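Putative xanthine dehydrogenase YAGS fad-binding subunit (Escherichia coli, PDB 5G5G) probably serves as the molybdenum-cofactor subunit of a periplasmic aldehyde oxidase, holding a pterin cytosine dinucleotide and a dioxothiomolybdenum ion. Local coordinates at residues Met1-Glu9 and Glu570-Ser578; Ala703-Ile712 and Tyr717-Leu728. All blocks are in the same frame, centred on the assembly; numbering follows the deposited sequence.

Contact 1 of 2, residues Met1-Glu9 and Glu570-Ser578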
ATOM      1  N   MET C   1       8.238 -19.729  33.312  1.00 22.64           N
ATOM      2  CA  MET C   1       8.340 -21.103  32.770  1.00 24.04           C
ATOM      3  C   MET C   1       9.559 -21.070  31.869  1.00 23.01           C
ATOM      4  O   MET C   1       9.738 -20.124  31.100  1.00 22.44           O
ATOM      5  CB  MET C   1       7.074 -21.455  31.964  1.00 25.24           C
ATOM      6  CG  MET C   1       7.056 -22.850  31.386  1.00 26.90           C
ATOM      7  SD  MET C   1       5.590 -23.009  30.316  1.00 27.39           S
ATOM      8  CE  MET C   1       4.479 -23.652  31.586  1.00 30.17           C
ATOM      9  N   LYS C   2      10.403 -22.082  31.968  1.00 23.05           N
ATOM     10  CA  LYS C   2      11.589 -22.184  31.120  1.00 24.23           C
ATOM     11  C   LYS C   2      11.434 -23.367  30.150  1.00 22.70           C
ATOM     12  O   LYS C   2      11.380 -24.512  30.586  1.00 23.33           O
ATOM     13  CB  LYS C   2      12.828 -22.376  32.023  1.00 28.12           C
ATOM     14  CG  LYS C   2      14.149 -22.501  31.264  1.00 31.66           C
ATOM     15  CD  LYS C   2      14.565 -21.226  30.550  1.00 32.85           C
ATOM     16  CE  LYS C   2      15.705 -21.432  29.582  1.00 34.42           C
ATOM     17  NZ  LYS C   2      16.948 -21.868  30.275  1.00 37.79           N
ATOM     18  N   PHE C   3      11.386 -23.077  28.859  1.00 21.47           N
ATOM     19  CA  PHE C   3      11.201 -24.090  27.813  1.00 20.86           C
ATOM     20  C   PHE C   3      12.569 -24.571  27.318  1.00 21.59           C
ATOM     21  O   PHE C   3      13.184 -23.935  26.456  1.00 20.21           O
ATOM     22  CB  PHE C   3      10.354 -23.541  26.670  1.00 19.15           C
ATOM     23  CG  PHE C   3       9.951 -24.577  25.667  1.00 18.44           C
ATOM     24  CD1 PHE C   3       8.934 -25.467  25.961  1.00 18.68           C
ATOM     25  CD2 PHE C   3      10.610 -24.702  24.436  1.00 18.65           C
ATOM     26  CE1 PHE C   3       8.548 -26.426  25.048  1.00 18.08           C
ATOM     27  CE2 PHE C   3      10.252 -25.708  23.508  1.00 17.77           C
ATOM     28  CZ  PHE C   3       9.234 -26.572  23.841  1.00 17.88           C
ATOM     29  N   ASP C   4      13.009 -25.690  27.870  1.00 22.80           N
ATOM     30  CA  ASP C   4      14.325 -26.211  27.496  0.51 24.28           C
ATOM     31  C   ASP C   4      14.316 -27.648  26.991  1.00 25.32           C
ATOM     32  O   ASP C   4      15.376 -28.138  26.592  1.00 26.91           O
ATOM     33  CB  ASP C   4      15.371 -26.016  28.625  0.51 25.87           C
ATOM     34  CG  ASP C   4      14.970 -26.625  29.949  0.51 27.58           C
ATOM     35  OD1 ASP C   4      14.030 -27.453  30.022  0.51 28.69           O
ATOM     36  OD2 ASP C   4      15.631 -26.268  30.962  0.51 29.83           O
ATOM     37  N   LYS C   5      13.140 -28.305  26.964  1.00 24.94           N
ATOM     38  CA  LYS C   5      13.017 -29.655  26.451  1.00 26.54           C
ATOM     39  C   LYS C   5      11.866 -29.658  25.473  1.00 23.90           C
ATOM     40  O   LYS C   5      10.975 -28.855  25.602  1.00 22.19           O
ATOM     41  CB  LYS C   5      12.749 -30.622  27.616  1.00 30.28           C
ATOM     42  CG  LYS C   5      13.949 -30.780  28.535  1.00 35.03           C
ATOM     43  CD  LYS C   5      13.661 -31.641  29.766  1.00 40.13           C
ATOM     44  CE  LYS C   5      12.838 -30.945  30.866  1.00 44.31           C
ATOM     45  NZ  LYS C   5      13.382 -29.630  31.380  1.00 46.00           N
ATOM     46  N   PRO C   6      11.892 -30.505  24.448  1.00 22.87           N
ATOM     47  CA  PRO C   6      10.729 -30.491  23.544  1.00 21.60           C
ATOM     48  C   PRO C   6       9.391 -30.734  24.285  1.00 21.20           C
ATOM     49  O   PRO C   6       9.379 -31.431  25.295  1.00 21.57           O
ATOM     50  CB  PRO C   6      11.021 -31.649  22.587  1.00 22.82           C
ATOM     51  CG  PRO C   6      12.512 -31.818  22.663  1.00 23.54           C
ATOM     52  CD  PRO C   6      12.864 -31.544  24.076  1.00 23.71           C
ATOM     53  N   ALA C   7       8.307 -30.152  23.812  1.00 19.93           N
ATOM     54  CA  ALA C   7       6.992 -30.260  24.465  1.00 20.48           C
ATOM     55  C   ALA C   7       6.448 -31.668  24.357  1.00 20.75           C
ATOM     56  O   ALA C   7       6.656 -32.328  23.348  1.00 21.25           O
ATOM     57  CB  ALA C   7       6.010 -29.278  23.837  1.00 20.32           C
ATOM     58  N   GLY C   8       5.818 -32.150  25.416  1.00 22.21           N
ATOM     59  CA  GLY C   8       5.131 -33.458  25.411  1.00 22.76           C
ATOM     60  C   GLY C   8       3.663 -33.163  25.165  1.00 23.16           C
ATOM     61  O   GLY C   8       3.325 -32.139  24.560  1.00 22.04           O
ATOM     62  N   GLU C   9       2.779 -34.024  25.643  1.00 23.61           N
ATOM     63  CA  GLU C   9       1.346 -33.761  25.537  1.00 24.32           C
ATOM     64  C   GLU C   9       0.977 -32.718  26.555  1.00 22.03           C
ATOM     65  O   GLU C   9       1.444 -32.745  27.683  1.00 21.87           O
ATOM     66  CB  GLU C   9       0.496 -35.014  25.814  1.00 28.69           C
ATOM     67  CG  GLU C   9       0.447 -35.966  24.624  1.00 34.76           C
ATOM     68  CD  GLU C   9      -0.527 -37.134  24.822  1.00 41.53           C
ATOM     69  OE1 GLU C   9      -1.614 -36.972  25.452  1.00 46.50           O
ATOM     70  OE2 GLU C   9      -0.181 -38.222  24.345  1.00 47.65           O
ATOM     71  N   GLU C 570       2.831 -14.582  34.376  1.00 18.94           N
ATOM     72  CA  GLU C 570       4.031 -15.378  34.104  1.00 19.53           C
ATOM     73  C   GLU C 570       4.587 -15.056  32.731  1.00 18.57           C
ATOM     74  O   GLU C 570       3.914 -14.538  31.891  1.00 17.43           O
ATOM     75  CB  GLU C 570       3.720 -16.895  34.157  1.00 20.06           C
ATOM     76  CG  GLU C 570       3.151 -17.426  35.454  1.00 21.17           C
ATOM     77  CD  GLU C 570       4.125 -17.473  36.616  1.00 22.80           C
ATOM     78  OE1 GLU C 570       5.332 -17.694  36.381  1.00 24.08           O
ATOM     79  OE2 GLU C 570       3.652 -17.368  37.761  1.00 22.93           O
ATOM     80  N   SER C 571       5.825 -15.465  32.532  1.00 19.59           N
ATOM     81  CA  SER C 571       6.478 -15.411  31.254  1.00 19.54           C
ATOM     82  C   SER C 571       7.018 -16.785  30.862  1.00 19.37           C
ATOM     83  O   SER C 571       7.283 -17.628  31.716  1.00 19.93           O
ATOM     84  CB  SER C 571       7.635 -14.429  31.297  1.00 20.80           C
ATOM     85  OG  SER C 571       7.125 -13.109  31.436  1.00 23.13           O
ATOM     86  N   ILE C 572       7.160 -16.952  29.559  1.00 18.18           N
ATOM     87  CA  ILE C 572       7.946 -18.021  28.996  1.00 18.85           C
ATOM     88  C   ILE C 572       9.308 -17.517  28.565  1.00 19.17           C
ATOM     89  O   ILE C 572       9.418 -16.447  27.923  1.00 18.41           O
ATOM     90  CB  ILE C 572       7.188 -18.710  27.875  1.00 18.91           C
ATOM     91  CG1 ILE C 572       7.958 -19.967  27.466  1.00 20.70           C
ATOM     92  CG2 ILE C 572       6.912 -17.827  26.678  1.00 18.16           C
ATOM     93  CD1 ILE C 572       7.114 -21.139  27.188  1.00 21.76           C
ATOM     94  N   GLU C 573      10.334 -18.312  28.863  1.00 20.91           N
ATOM     95  CA  GLU C 573      11.700 -18.060  28.427  1.00 22.57           C
ATOM     96  C   GLU C 573      12.174 -19.287  27.708  1.00 21.81           C
ATOM     97  O   GLU C 573      11.708 -20.373  28.007  1.00 21.46           O
ATOM     98  CB  GLU C 573      12.616 -17.880  29.634  1.00 26.53           C
ATOM     99  CG  GLU C 573      12.289 -16.683  30.491  1.00 30.61           C
ATOM    100  CD  GLU C 573      13.314 -16.507  31.592  1.00 34.54           C
ATOM    101  OE1 GLU C 573      13.619 -17.505  32.268  1.00 39.12           O
ATOM    102  OE2 GLU C 573      13.803 -15.389  31.757  1.00 38.12           O
ATOM    103  N   PHE C 574      13.115 -19.099  26.798  1.00 21.49           N
ATOM    104  CA  PHE C 574      13.586 -20.183  25.922  1.00 21.61           C
ATOM    105  C   PHE C 574      15.049 -20.493  26.120  1.00 24.22           C
ATOM    106  O   PHE C 574      15.858 -19.604  26.217  1.00 27.45           O
ATOM    107  CB  PHE C 574      13.295 -19.845  24.475  1.00 20.50           C
ATOM    108  CG  PHE C 574      11.837 -19.765  24.168  1.00 19.39           C
ATOM    109  CD1 PHE C 574      11.119 -20.900  23.831  1.00 19.21           C
ATOM    110  CD2 PHE C 574      11.148 -18.563  24.302  1.00 19.14           C
ATOM    111  CE1 PHE C 574       9.734 -20.832  23.589  1.00 19.08           C
ATOM    112  CE2 PHE C 574       9.768 -18.477  24.052  1.00 18.85           C
ATOM    113  CZ  PHE C 574       9.067 -19.622  23.690  1.00 19.20           C
ATOM    114  N   GLY C 575      15.372 -21.772  26.238  1.00 24.86           N
ATOM    115  CA  GLY C 575      16.759 -22.251  26.429  1.00 27.42           C
ATOM    116  C   GLY C 575      17.450 -22.459  25.087  1.00 27.36           C
ATOM    117  O   GLY C 575      17.249 -21.691  24.172  1.00 30.63           O
ATOM    118  N   THR C 576      18.217 -23.526  24.969  1.00 27.90           N
ATOM    119  CA  THR C 576      19.105 -23.753  23.834  1.00 27.94           C
ATOM    120  C   THR C 576      18.576 -24.642  22.701  1.00 25.54           C
ATOM    121  O   THR C 576      19.375 -25.065  21.863  1.00 24.90           O
ATOM    122  CB  THR C 576      20.420 -24.393  24.322  1.00 30.87           C
ATOM    123  OG1 THR C 576      20.154 -25.646  24.968  1.00 32.49           O
ATOM    124  CG2 THR C 576      21.115 -23.485  25.295  1.00 34.11           C
ATOM    125  N   LEU C 577      17.260 -24.913  22.636  1.00 23.59           N
ATOM    126  CA  LEU C 577      16.735 -25.758  21.530  1.00 23.00           C
ATOM    127  C   LEU C 577      16.910 -25.109  20.151  1.00 22.83           C
ATOM    128  O   LEU C 577      17.088 -25.824  19.183  1.00 23.27           O
ATOM    129  CB  LEU C 577      15.270 -26.132  21.743  1.00 22.76           C
ATOM    130  CG  LEU C 577      15.052 -27.098  22.898  1.00 23.80           C
ATOM    131  CD1 LEU C 577      13.569 -27.093  23.241  1.00 23.72           C
ATOM    132  CD2 LEU C 577      15.539 -28.519  22.600  1.00 23.97           C
ATOM    133  N   SER C 578      16.901 -23.773  20.069  1.00 22.35           N
ATOM    134  CA  SER C 578      17.139 -23.129  18.798  1.00 22.40           C
ATOM    135  C   SER C 578      18.618 -23.204  18.361  1.00 22.69           C
ATOM    136  O   SER C 578      18.908 -22.908  17.203  1.00 21.63           O
ATOM    137  CB  SER C 578      16.694 -21.677  18.837  1.00 24.31           C
ATOM    138  OG  SER C 578      17.474 -21.023  19.820  1.00 24.69           O
TER
HETATM  139  O   HOH W   1       5.931 -19.932  34.964  1.00 27.91           O
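The rings of Phe3 and Phe574 meet at a slant, planes 66° apart, with Phe3 CD2 3.9 Å from Phe574 CD1. One face of the Phe3 ring carries the carbonyl oxygen of Lys5, offset toward the rim. The Leu577 side chain crosses that of Phe3 at about a right angle, its CD1 3.6 Å from Phe3 CE2. Ile572 extends this apolar patch, its CD1 touching Met1 SD and Phe3 CB. On the other face of the sheet, Lys2 passes across Glu573. A bend at chi2 (67°) then lays CE against the backbone of Gly575, 3.4 Å from its N. Between the two faces the backbones pair in parallel: Met1 N binds Ser571 O, Glu573 N binds Met1 O at 2.9 Å, and Phe3 N meets Glu573 O almost straight (177°). Gly575 N approaches Phe3 O from above the carbonyl plane, just past the end of strand 566-574. A water joins Met1 N to Glu570 OE1. Within this chain strand 2-3 is an outermost strand of a mixed sheet, beside 566-574; Tyr520 and Ala521 of helix 511-534 touch Met1, and Pro684 packs on Phe3 and Ile572.

Contact 2 of 2, residues Ala703-Ile712 and Tyr717-Leu728; sequences ANAVYNATGI and YPITLDKLLDKL
Ala703 CB presses on Ile719 CD1 at 3.3 Å, a tight carbon pair, while the hydroxyl of Tyr717 comes near the same methyl. One turn on, Val706 CG1 faces both methyls of Leu724, CD2 at 4.1 Å. Ile712 buries more surface here than any other residue of the two segments: its CD1 sits 3.5 Å from Leu724 O and also meets Lys727 CB, and its CG2 lies 3.7 Å from Lys727 CE, the aliphatic part of a chain bent at chi3 and chi4. Thr710 CG2 adds a touch on Leu728 CD2. Helix 698-710 ends here in an ST turn: Thr710 OG1 accepts from Ile712 N at 3.1 Å and donates to Val706 O at 2.7 Å. With chi1 at 59°, OG1 sits between backbone N and carbonyl carbon, and it reaches Val706 O from the face opposite Thr710 N. Gly711 leaves the helix with positive phi; further on come a cis peptide before Pro718 and an inverse gamma turn centred on Ile719. Among polar groups, Lys723 NZ binds Pro718 O at 2.9 Å and pairs with Asp716, and Tyr717 OH bonds to Met359 O. Asp722 OD1 takes Thr720 OG1 and a basic side chain of another protein chain.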
ATOM      1  N   ALA C 703       8.115 -14.416 -11.328  1.00 11.91           N
ATOM      2  CA  ALA C 703       9.170 -14.254 -12.334  1.00 12.60           C
ATOM      3  C   ALA C 703       9.398 -15.520 -13.172  1.00 12.96           C
ATOM      4  O   ALA C 703       9.471 -15.434 -14.402  1.00 13.94           O
ATOM      5  CB  ALA C 703      10.488 -13.840 -11.679  1.00 13.08           C
ATOM      6  N   ASN C 704       9.456 -16.677 -12.503  1.00 12.55           N
ATOM      7  CA  ASN C 704       9.656 -17.936 -13.163  1.00 12.73           C
ATOM      8  C   ASN C 704       8.455 -18.264 -14.097  1.00 13.12           C
ATOM      9  O   ASN C 704       8.629 -18.840 -15.157  1.00 13.41           O
ATOM     10  CB  ASN C 704       9.869 -19.003 -12.135  1.00 12.82           C
ATOM     11  CG  ASN C 704      11.239 -18.881 -11.408  1.00 12.69           C
ATOM     12  OD1 ASN C 704      12.166 -18.253 -11.886  1.00 13.10           O
ATOM     13  ND2 ASN C 704      11.349 -19.528 -10.293  1.00 13.11           N
ATOM     14  N   ALA C 705       7.247 -17.901 -13.672  1.00 12.60           N
ATOM     15  CA  ALA C 705       6.035 -18.054 -14.500  1.00 12.70           C
ATOM     16  C   ALA C 705       6.071 -17.150 -15.707  1.00 12.97           C
ATOM     17  O   ALA C 705       5.666 -17.547 -16.785  1.00 14.01           O
ATOM     18  CB  ALA C 705       4.752 -17.806 -13.665  1.00 12.31           C
ATOM     19  N   VAL C 706       6.521 -15.899 -15.533  1.00 13.25           N
ATOM     20  CA  VAL C 706       6.735 -15.009 -16.684  1.00 13.86           C
ATOM     21  C   VAL C 706       7.751 -15.570 -17.682  1.00 14.02           C
ATOM     22  O   VAL C 706       7.524 -15.518 -18.900  1.00 14.62           O
ATOM     23  CB  VAL C 706       7.144 -13.587 -16.238  1.00 13.53           C
ATOM     24  CG1 VAL C 706       7.598 -12.748 -17.420  1.00 14.22           C
ATOM     25  CG2 VAL C 706       5.997 -12.885 -15.459  1.00 13.25           C
ATOM     26  N   TYR C 707       8.847 -16.135 -17.158  1.00 13.79           N
ATOM     27  CA  TYR C 707       9.792 -16.815 -18.030  1.00 14.53           C
ATOM     28  C   TYR C 707       9.112 -17.961 -18.790  1.00 14.65           C
ATOM     29  O   TYR C 707       9.283 -18.113 -20.018  1.00 15.02           O
ATOM     30  CB  TYR C 707      11.001 -17.350 -17.282  1.00 14.65           C
ATOM     31  CG  TYR C 707      11.894 -18.165 -18.198  1.00 15.24           C
ATOM     32  CD1 TYR C 707      12.621 -17.547 -19.211  1.00 16.01           C
ATOM     33  CD2 TYR C 707      11.998 -19.548 -18.076  1.00 15.52           C
ATOM     34  CE1 TYR C 707      13.421 -18.274 -20.089  1.00 16.57           C
ATOM     35  CE2 TYR C 707      12.802 -20.261 -18.954  1.00 16.35           C
ATOM     36  CZ  TYR C 707      13.500 -19.622 -19.948  1.00 16.81           C
ATOM     37  OH  TYR C 707      14.288 -20.317 -20.802  1.00 18.05           O
ATOM     38  N   ASN C 708       8.390 -18.805 -18.061  1.00 14.28           N
ATOM     39  CA  ASN C 708       7.713 -19.915 -18.710  1.00 14.87           C
ATOM     40  C   ASN C 708       6.703 -19.388 -19.762  1.00 14.87           C
ATOM     41  O   ASN C 708       6.514 -19.978 -20.833  1.00 15.37           O
ATOM     42  CB  ASN C 708       7.021 -20.790 -17.678  1.00 14.99           C
ATOM     43  CG  ASN C 708       6.315 -21.983 -18.301  1.00 15.65           C
ATOM     44  OD1 ASN C 708       5.088 -22.023 -18.379  1.00 15.76           O
ATOM     45  ND2 ASN C 708       7.092 -22.938 -18.809  1.00 16.36           N
ATOM     46  N   ALA C 709       6.065 -18.255 -19.491  1.00 14.98           N
ATOM     47  CA  ALA C 709       5.118 -17.709 -20.501  1.00 15.29           C
ATOM     48  C   ALA C 709       5.732 -17.158 -21.752  1.00 16.25           C
ATOM     49  O   ALA C 709       5.113 -17.247 -22.824  1.00 17.45           O
ATOM     50  CB  ALA C 709       4.249 -16.645 -19.879  1.00 14.97           C
ATOM     51  N   THR C 710       6.914 -16.542 -21.625  1.00 16.11           N
ATOM     52  CA  THR C 710       7.480 -15.736 -22.670  1.00 16.72           C
ATOM     53  C   THR C 710       8.822 -16.212 -23.215  1.00 17.12           C
ATOM     54  O   THR C 710       9.216 -15.787 -24.280  1.00 17.63           O
ATOM     55  CB  THR C 710       7.732 -14.304 -22.186  1.00 16.03           C
ATOM     56  OG1 THR C 710       8.628 -14.289 -21.057  1.00 16.27           O
ATOM     57  CG2 THR C 710       6.420 -13.632 -21.745  1.00 15.80           C
ATOM     58  N   GLY C 711       9.553 -16.994 -22.443  1.00 16.87           N
ATOM     59  CA  GLY C 711      10.946 -17.267 -22.701  1.00 17.48           C
ATOM     60  C   GLY C 711      11.937 -16.165 -22.342  1.00 17.24           C
ATOM     61  O   GLY C 711      13.084 -16.242 -22.780  1.00 18.09           O
ATOM     62  N   ILE C 712      11.504 -15.137 -21.625  1.00 16.77           N
ATOM     63  CA  ILE C 712      12.345 -13.985 -21.285  1.00 16.83           C
ATOM     64  C   ILE C 712      12.679 -13.996 -19.793  1.00 16.25           C
ATOM     65  O   ILE C 712      11.763 -13.914 -18.913  1.00 15.97           O
ATOM     66  CB  ILE C 712      11.645 -12.645 -21.649  1.00 17.06           C
ATOM     67  CG1 ILE C 712      11.116 -12.657 -23.077  1.00 17.72           C
ATOM     68  CG2 ILE C 712      12.568 -11.442 -21.323  1.00 17.77           C
ATOM     69  CD1 ILE C 712      10.090 -11.547 -23.346  1.00 18.13           C
ATOM     70  N   TYR C 717      14.166  -6.684 -10.784  1.00 13.46           N
ATOM     71  CA  TYR C 717      12.753  -6.495 -10.427  1.00 13.01           C
ATOM     72  C   TYR C 717      12.431  -4.995 -10.317  1.00 13.57           C
ATOM     73  O   TYR C 717      13.342  -4.200 -10.073  1.00 13.90           O
ATOM     74  CB  TYR C 717      12.500  -7.121  -9.092  1.00 12.34           C
ATOM     75  CG  TYR C 717      12.462  -8.615  -9.030  1.00 12.35           C
ATOM     76  CD1 TYR C 717      13.631  -9.366  -8.754  1.00 11.84           C
ATOM     77  CD2 TYR C 717      11.275  -9.271  -9.136  1.00 11.98           C
ATOM     78  CE1 TYR C 717      13.574 -10.770  -8.620  1.00 12.23           C
ATOM     79  CE2 TYR C 717      11.186 -10.640  -8.951  1.00 12.62           C
ATOM     80  CZ  TYR C 717      12.330 -11.391  -8.694  1.00 12.60           C
ATOM     81  OH  TYR C 717      12.169 -12.735  -8.498  1.00 12.52           O
ATOM     82  N   PRO C 718      11.157  -4.585 -10.465  1.00 13.89           N
ATOM     83  CA  PRO C 718      10.023  -5.430 -10.829  1.00 14.02           C
ATOM     84  C   PRO C 718       9.997  -5.735 -12.321  1.00 14.29           C
ATOM     85  O   PRO C 718      10.627  -5.024 -13.141  1.00 13.95           O
ATOM     86  CB  PRO C 718       8.804  -4.553 -10.427  1.00 13.49           C
ATOM     87  CG  PRO C 718       9.312  -3.149 -10.608  1.00 13.78           C
ATOM     88  CD  PRO C 718      10.763  -3.154 -10.286  1.00 13.40           C
ATOM     89  N   ILE C 719       9.246  -6.773 -12.672  1.00 14.77           N
ATOM     90  CA  ILE C 719       9.165  -7.247 -14.031  1.00 15.60           C
ATOM     91  C   ILE C 719       7.984  -6.570 -14.735  1.00 16.42           C
ATOM     92  O   ILE C 719       6.867  -7.094 -14.797  1.00 17.34           O
ATOM     93  CB  ILE C 719       9.101  -8.771 -14.071  1.00 16.49           C
ATOM     94  CG1 ILE C 719      10.308  -9.381 -13.332  1.00 17.42           C
ATOM     95  CG2 ILE C 719       9.138  -9.248 -15.518  1.00 17.25           C
ATOM     96  CD1 ILE C 719      10.221 -10.880 -13.128  1.00 17.35           C
ATOM     97  N   THR C 720       8.291  -5.409 -15.292  1.00 15.99           N
ATOM     98  CA  THR C 720       7.352  -4.588 -15.971  1.00 15.77           C
ATOM     99  C   THR C 720       7.460  -4.774 -17.459  1.00 16.00           C
ATOM    100  O   THR C 720       8.427  -5.369 -18.002  1.00 15.83           O
ATOM    101  CB  THR C 720       7.560  -3.118 -15.541  1.00 16.04           C
ATOM    102  OG1 THR C 720       8.920  -2.728 -15.788  1.00 15.89           O
ATOM    103  CG2 THR C 720       7.176  -2.955 -14.128  1.00 15.76           C
ATOM    104  N   LEU C 721       6.439  -4.341 -18.183  1.00 15.90           N
ATOM    105  CA  LEU C 721       6.315  -4.699 -19.580  1.00 16.47           C
ATOM    106  C   LEU C 721       7.477  -4.160 -20.452  1.00 17.47           C
ATOM    107  O   LEU C 721       7.871  -4.757 -21.468  1.00 17.26           O
ATOM    108  CB  LEU C 721       4.978  -4.203 -20.147  1.00 17.50           C
ATOM    109  CG  LEU C 721       4.750  -2.680 -20.245  1.00 18.11           C
ATOM    110  CD1 LEU C 721       5.302  -2.016 -21.494  1.00 18.96           C
ATOM    111  CD2 LEU C 721       3.242  -2.365 -20.112  1.00 18.58           C
ATOM    112  N   ASP C 722       8.035  -3.016 -20.042  1.00 17.63           N
ATOM    113  CA  ASP C 722       9.164  -2.451 -20.772  1.00 19.28           C
ATOM    114  C   ASP C 722      10.405  -3.340 -20.717  1.00 18.82           C
ATOM    115  O   ASP C 722      11.271  -3.194 -21.572  1.00 19.38           O
ATOM    116  CB  ASP C 722       9.476  -1.044 -20.312  1.00 20.63           C
ATOM    117  CG  ASP C 722       9.589  -0.930 -18.822  1.00 22.51           C
ATOM    118  OD1 ASP C 722       8.771  -1.491 -18.047  1.00 21.15           O
ATOM    119  OD2 ASP C 722      10.523  -0.228 -18.401  1.00 28.85           O
ATOM    120  N   LYS C 723      10.455  -4.299 -19.798  1.00 17.87           N
ATOM    121  CA  LYS C 723      11.548  -5.262 -19.741  1.00 18.08           C
ATOM    122  C   LYS C 723      11.296  -6.501 -20.613  1.00 18.40           C
ATOM    123  O   LYS C 723      12.189  -7.366 -20.806  1.00 18.46           O
ATOM    124  CB  LYS C 723      11.766  -5.649 -18.281  1.00 17.08           C
ATOM    125  CG  LYS C 723      12.221  -4.469 -17.465  1.00 17.88           C
ATOM    126  CD  LYS C 723      12.410  -4.787 -15.989  1.00 16.77           C
ATOM    127  CE  LYS C 723      12.801  -3.488 -15.300  1.00 16.89           C
ATOM    128  NZ  LYS C 723      12.976  -3.547 -13.850  1.00 15.98           N
ATOM    129  N   LEU C 724      10.089  -6.593 -21.168  1.00 18.06           N
ATOM    130  CA  LEU C 724       9.673  -7.736 -21.986  1.00 18.75           C
ATOM    131  C   LEU C 724       9.419  -7.392 -23.430  1.00 19.36           C
ATOM    132  O   LEU C 724       9.634  -8.240 -24.336  1.00 19.09           O
ATOM    133  CB  LEU C 724       8.355  -8.299 -21.419  1.00 18.92           C
ATOM    134  CG  LEU C 724       8.295  -8.738 -19.960  1.00 18.21           C
ATOM    135  CD1 LEU C 724       6.906  -9.261 -19.560  1.00 18.33           C
ATOM    136  CD2 LEU C 724       9.311  -9.836 -19.713  1.00 18.07           C
ATOM    137  N   LEU C 725       8.979  -6.157 -23.670  1.00 19.60           N
ATOM    138  CA  LEU C 725       8.312  -5.792 -24.934  1.00 21.91           C
ATOM    139  C   LEU C 725       9.089  -6.182 -26.212  1.00 23.24           C
ATOM    140  O   LEU C 725       8.542  -6.764 -27.152  1.00 22.90           O
ATOM    141  CB  LEU C 725       8.054  -4.274 -24.903  1.00 23.64           C
ATOM    142  CG  LEU C 725       7.009  -3.674 -25.819  1.00 26.39           C
ATOM    143  CD1 LEU C 725       5.646  -4.287 -25.573  1.00 27.31           C
ATOM    144  CD2 LEU C 725       6.955  -2.181 -25.525  1.00 27.03           C
ATOM    145  N   ASP C 726      10.366  -5.862 -26.257  1.00 25.19           N
ATOM    146  CA  ASP C 726      11.137  -6.134 -27.475  1.00 28.39           C
ATOM    147  C   ASP C 726      11.526  -7.611 -27.706  1.00 28.43           C
ATOM    148  O   ASP C 726      12.195  -7.885 -28.698  1.00 28.52           O
ATOM    149  CB  ASP C 726      12.349  -5.191 -27.610  1.00 31.71           C
ATOM    150  CG  ASP C 726      13.469  -5.496 -26.619  1.00 34.65           C
ATOM    151  OD1 ASP C 726      13.373  -6.481 -25.867  1.00 37.72           O
ATOM    152  OD2 ASP C 726      14.453  -4.710 -26.584  1.00 39.18           O
ATOM    153  N   LYS C 727      11.124  -8.537 -26.834  1.00 27.84           N
ATOM    154  CA  LYS C 727      11.268  -9.999 -27.109  1.00 31.00           C
ATOM    155  C   LYS C 727       9.949 -10.809 -27.155  1.00 30.31           C
ATOM    156  O   LYS C 727       9.991 -12.042 -27.186  1.00 31.03           O
ATOM    157  CB  LYS C 727      12.296 -10.619 -26.146  1.00 33.17           C
ATOM    158  CG  LYS C 727      13.720 -10.080 -26.388  1.00 38.21           C
ATOM    159  CD  LYS C 727      14.838 -10.648 -25.500  1.00 41.72           C
ATOM    160  CE  LYS C 727      14.727 -10.209 -24.031  1.00 44.57           C
ATOM    161  NZ  LYS C 727      15.223  -8.834 -23.701  1.00 45.71           N
ATOM    162  N   LEU C 728       8.802 -10.134 -27.246  1.00 28.47           N
ATOM    163  CA  LEU C 728       7.501 -10.790 -27.431  1.00 28.18           C
ATOM    164  C   LEU C 728       7.224 -11.154 -28.915  1.00 31.23           C
ATOM    165  O   LEU C 728       7.949 -10.682 -29.826  1.00 29.62           O
ATOM    166  CB  LEU C 728       6.406  -9.880 -26.923  1.00 28.10           C
ATOM    167  CG  LEU C 728       6.465  -9.603 -25.452  1.00 26.44           C
ATOM    168  CD1 LEU C 728       5.425  -8.542 -25.169  1.00 27.91           C
ATOM    169  CD2 LEU C 728       6.208 -10.877 -24.657  1.00 26.22           C
TER

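In the fold
The two contacts lie on opposite sides of the chain's centre, their own centres 48 Å apart and their nearest atoms about 28 Å apart. Contact 1 joins residues more than 560 positions apart, bringing the N-terminus onto a sheet whose Phe574 side chain is about 11 Å from the pterin cytosine dinucleotide. Contact 2 is local, folding the C-terminal tail back over the helix that precedes it. The chain itself connects them: strand 566-574 is soon followed by strand 584-596, whose Val595 packs on Thr710 and Leu724. Contact 2 also borders another protein chain of the assembly, whereas no other chain touches contact 1.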